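Local coordinates for glutathione S-transferase (Agrobacterium tumefaciens, PDB 2YCD), which probably conjugates glutathione to electrophilic compounds, a reaction used in detoxification, and binds S-(p-nitrobenzyl)glutathione in its active-site pocket, at residues 191-194 and 195-199; 75-79 and 80-84. All blocks are in the same frame, centred on the assembly; numbering follows the deposited sequence.

Contact 1. Residues 191-194 and 195-199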
# COMPACT_ATOMS: atom_id res chain seq x y z
N SER A 191 -21.82 4.84 3.97
CA SER A 191 -22.50 4.16 2.87
C SER A 191 -23.47 3.09 3.36
O SER A 191 -24.39 2.70 2.64
CB SER A 191 -21.47 3.50 1.95
OG SER A 191 -20.91 2.33 2.54
N GLY A 192 -23.27 2.61 4.58
CA GLY A 192 -24.10 1.55 5.14
C GLY A 192 -23.76 0.16 4.62
O GLY A 192 -24.35 -0.84 5.06
N ILE A 193 -22.80 0.07 3.71
CA ILE A 193 -22.44 -1.21 3.10
C ILE A 193 -22.04 -2.29 4.11
O ILE A 193 -22.32 -3.48 3.91
CB ILE A 193 -21.34 -1.02 2.02
CG1 ILE A 193 -21.94 -0.32 0.80
CG2 ILE A 193 -20.73 -2.36 1.63
CD1 ILE A 193 -20.91 0.18 -0.20
N LEU A 194 -21.38 -1.90 5.19
CA LEU A 194 -20.93 -2.89 6.17
C LEU A 194 -22.06 -3.57 6.95
O LEU A 194 -21.84 -4.61 7.57
CB LEU A 194 -19.93 -2.27 7.15
CG LEU A 194 -18.62 -1.88 6.49
CD1 LEU A 194 -17.76 -1.13 7.49
CD2 LEU A 194 -17.88 -3.11 5.94
N LYS A 195 -23.25 -2.99 6.92
CA LYS A 195 -24.39 -3.63 7.59
C LYS A 195 -24.68 -5.00 6.96
O LYS A 195 -25.26 -5.87 7.60
CB LYS A 195 -25.63 -2.73 7.53
CG LYS A 195 -25.44 -1.38 8.22
CD LYS A 195 -26.59 -0.43 7.91
CE LYS A 195 -27.91 -0.92 8.49
NZ LYS A 195 -29.00 0.08 8.32
N ASP A 196 -24.28 -5.18 5.70
CA ASP A 196 -24.49 -6.45 5.02
C ASP A 196 -23.38 -7.46 5.29
O ASP A 196 -23.41 -8.57 4.78
CB ASP A 196 -24.65 -6.23 3.52
CG ASP A 196 -25.96 -5.56 3.17
OD1 ASP A 196 -26.98 -5.89 3.82
OD2 ASP A 196 -25.98 -4.71 2.26
N TYR A 197 -22.40 -7.06 6.11
CA TYR A 197 -21.28 -7.93 6.46
C TYR A 197 -21.12 -7.96 7.98
O TYR A 197 -20.25 -7.29 8.55
CB TYR A 197 -19.99 -7.45 5.78
CG TYR A 197 -20.07 -7.57 4.28
CD1 TYR A 197 -20.57 -6.53 3.51
CD2 TYR A 197 -19.65 -8.72 3.64
CE1 TYR A 197 -20.66 -6.64 2.15
CE2 TYR A 197 -19.74 -8.85 2.27
CZ TYR A 197 -20.24 -7.81 1.52
OH TYR A 197 -20.33 -7.93 0.16
N GLY A 198 -21.97 -8.73 8.64
CA GLY A 198 -22.07 -8.69 10.09
C GLY A 198 -20.74 -8.83 10.80
O GLY A 198 -20.49 -8.10 11.76
N ASN A 199 -19.89 -9.76 10.36
CA ASN A 199 -18.63 -9.95 11.06
C ASN A 199 -17.65 -8.79 10.84
O ASN A 199 -16.89 -8.45 11.73
CB ASN A 199 -18.00 -11.35 10.82
CG ASN A 199 -17.44 -11.53 9.42
OD1 ASN A 199 -17.82 -10.86 8.47
ND2 ASN A 199 -16.56 -12.50 9.28
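The backbone of 193-196 forms a short 3-10 segment, bonded from Gly-192 O to Tyr-197 N, in which three successive N-H groups, those of Lys-195, Asp-196 and Tyr-197, each bond the carbonyl three residues back. The bond from Lys-195 N to Gly-192 O measures 3.0 Å, that from Asp-196 N to Ile-193 O is longer at 3.2 Å, and Tyr-197 N meets Leu-194 O at 2.9 Å. In all three the donor stands well above the carbonyl plane, by 65° at Leu-194 O, consistent with tight 3-10 winding. Ser-191 leads into the turn: its OG accepts from Ile-193 N at 3.2 Å and also bonds the carbonyl of Leu-188. The aliphatic chain of Lys-195 curls past Gly-192 O, with CG 3.4 Å from that oxygen, before a bend at chi3 (66°) turns the chain away. Tyr-197 sets the edge of its ring against Ile-193 O, which lies in the ring plane 3.5 Å from CD1, while Ile-193 CG2 approaches CE1 more loosely at 4.3 Å. Both side chains rest on Leu-154 and Leu-157 of helix 142-164, and the Tyr-197 hydroxyl bonds Asp-158 there. The arrangement is an ST turn running into a 3-10 segment that delivers Tyr-197 as N-cap residue of helix 198-208, within the all-helical C-terminal domain of the glutathione transferase fold.

Contact 2. Residues 75-79 and 80-84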
# COMPACT_ATOMS: atom_id res chain seq x y z
N SER A 75 2.77 13.47 8.14
CA SER A 75 4.19 13.18 8.29
C SER A 75 4.46 13.07 9.78
O SER A 75 3.61 13.44 10.60
CB SER A 75 5.05 14.28 7.65
OG SER A 75 4.82 15.55 8.25
N TYR A 76 5.65 12.60 10.12
CA TYR A 76 6.04 12.27 11.48
C TYR A 76 7.47 12.76 11.66
O TYR A 76 8.34 12.44 10.85
CB TYR A 76 5.97 10.75 11.62
CG TYR A 76 6.50 10.11 12.89
CD1 TYR A 76 7.86 9.87 13.06
CD2 TYR A 76 5.63 9.66 13.87
CE1 TYR A 76 8.34 9.23 14.20
CE2 TYR A 76 6.10 9.02 15.01
CZ TYR A 76 7.45 8.81 15.17
OH TYR A 76 7.89 8.18 16.31
N GLU A 77 7.71 13.55 12.70
CA GLU A 77 9.04 14.08 12.97
C GLU A 77 9.42 13.78 14.39
O GLU A 77 8.66 14.04 15.32
CB GLU A 77 9.08 15.59 12.71
CG GLU A 77 10.39 16.25 13.13
CD GLU A 77 10.46 17.73 12.74
OE1 GLU A 77 9.41 18.41 12.73
OE2 GLU A 77 11.58 18.22 12.47
N GLN A 78 10.61 13.21 14.57
CA GLN A 78 11.11 12.87 15.89
C GLN A 78 12.62 12.99 15.88
O GLN A 78 13.33 12.16 15.29
CB GLN A 78 10.67 11.46 16.26
CG GLN A 78 10.96 11.08 17.69
CD GLN A 78 10.41 9.71 18.03
OE1 GLN A 78 10.31 8.84 17.16
NE2 GLN A 78 10.04 9.52 19.28
N GLY A 79 13.13 14.05 16.50
CA GLY A 79 14.55 14.33 16.37
C GLY A 79 14.92 14.47 14.90
O GLY A 79 14.27 15.22 14.16
N ASP A 80 15.95 13.74 14.47
CA ASP A 80 16.44 13.83 13.11
C ASP A 80 15.59 13.05 12.13
O ASP A 80 15.76 13.19 10.92
CB ASP A 80 17.89 13.32 13.01
CG ASP A 80 18.91 14.28 13.59
OD1 ASP A 80 18.57 15.44 13.83
OD2 ASP A 80 20.06 13.84 13.78
N LEU A 81 14.72 12.19 12.65
CA LEU A 81 13.92 11.32 11.80
C LEU A 81 12.67 12.04 11.29
O LEU A 81 11.89 12.58 12.08
CB LEU A 81 13.48 10.06 12.55
CG LEU A 81 12.63 9.06 11.75
CD1 LEU A 81 13.37 8.53 10.53
CD2 LEU A 81 12.18 7.91 12.62
N ILE A 82 12.51 12.06 9.98
CA ILE A 82 11.27 12.51 9.36
C ILE A 82 10.77 11.34 8.51
O ILE A 82 11.51 10.78 7.67
CB ILE A 82 11.48 13.75 8.47
CG1 ILE A 82 11.99 14.92 9.32
CG2 ILE A 82 10.17 14.13 7.77
CD1 ILE A 82 12.23 16.19 8.55
N LEU A 83 9.51 10.97 8.74
CA LEU A 83 8.86 9.89 7.99
C LEU A 83 7.59 10.40 7.37
O LEU A 83 6.96 11.36 7.86
CB LEU A 83 8.48 8.71 8.88
CG LEU A 83 9.58 7.93 9.56
CD1 LEU A 83 8.94 6.89 10.48
CD2 LEU A 83 10.41 7.25 8.50
N PHE A 84 7.18 9.72 6.30
CA PHE A 84 5.85 9.90 5.75
C PHE A 84 5.29 8.51 5.41
O PHE A 84 6.00 7.51 5.60
CB PHE A 84 5.84 10.90 4.58
CG PHE A 84 6.43 10.37 3.31
CD1 PHE A 84 7.80 10.25 3.17
CD2 PHE A 84 5.62 9.99 2.26
CE1 PHE A 84 8.36 9.77 1.98
CE2 PHE A 84 6.16 9.50 1.07
CZ PHE A 84 7.54 9.37 0.94
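Tyr-76 and Leu-83 face each other as a hydrogen-bonded pair of an antiparallel hairpin, exchanging two backbone bonds. Leu-83 N reaches Tyr-76 O at 2.8 Å, nearly straight (169° at the hydrogen) and in the carbonyl plane; the return bond, from Tyr-76 N to Leu-83 O, is 2.9 Å and more bent. Nearer the turn, Gln-78 N gives an equally direct bond to Leu-81 O at 2.9 Å, whereas Leu-81 N meets Gln-78 O at 3.0 Å from well above its carbonyl plane, where the type II' turn through Gly-79 and Asp-80 closes. Two of these carbonyls take a second, weaker CA-H...O contact: Tyr-76 O from Ile-82 CA, and Leu-81 O from Glu-77 CA, each at 3.3 Å.

Among the side chains, the Tyr-76 hydroxyl donates to Gln-78 OE1 at 2.6 Å, coming from above the amide carbonyl plane. The same amide gives its NE2 to Pro-15 O, so both its ends are engaged and its orientation is fixed. With CG anti to the backbone N (chi1 172°), Tyr-76 lies alongside Leu-83, its CD1 4.1 Å from Leu-83 CD1, while Leu-81 CD2 approaches ring atom CE1 obliquely.

Ser-75 N bonds Thr-20 OG1, and backbone bonds of Ser-75 to Thr-20 and of Glu-77 to Thr-18 join strand 75-78 to strand 18-22. Within the chain, strand 81-84 is an outermost strand of the four-stranded sheet in the thioredoxin-like N-terminal domain. On helix 86-96, Tyr-76 touches Ile-89, Leu-81 touches His-92 and Leu-83 touches both; Phe-84 meets Trp-114 of the second subunit edge-to-face.

In the fold
Contacts 1 and 2 lie on opposite sides of the chain's centre, their centres about 37 Å apart, and share no helix or strand. Both are partly buried and tied mainly by backbone bonds. In 191-199 three bonds reach back three residues and lead into a new helix; in 75-84 they cross between two strands. Contact 1 lies in the helical domain, within one subunit, with Ile-193 and Leu-194 buried and Lys-195 and Asp-196 exposed. Contact 2 buries more of its residues; a helix packs against one face and the second subunit touches strand 81-84. It also approaches the ligand: the Phe-84 side chain is about 6 Å from bound S-(p-nitrobenzyl)glutathione, that of Leu-194 about 14 Å.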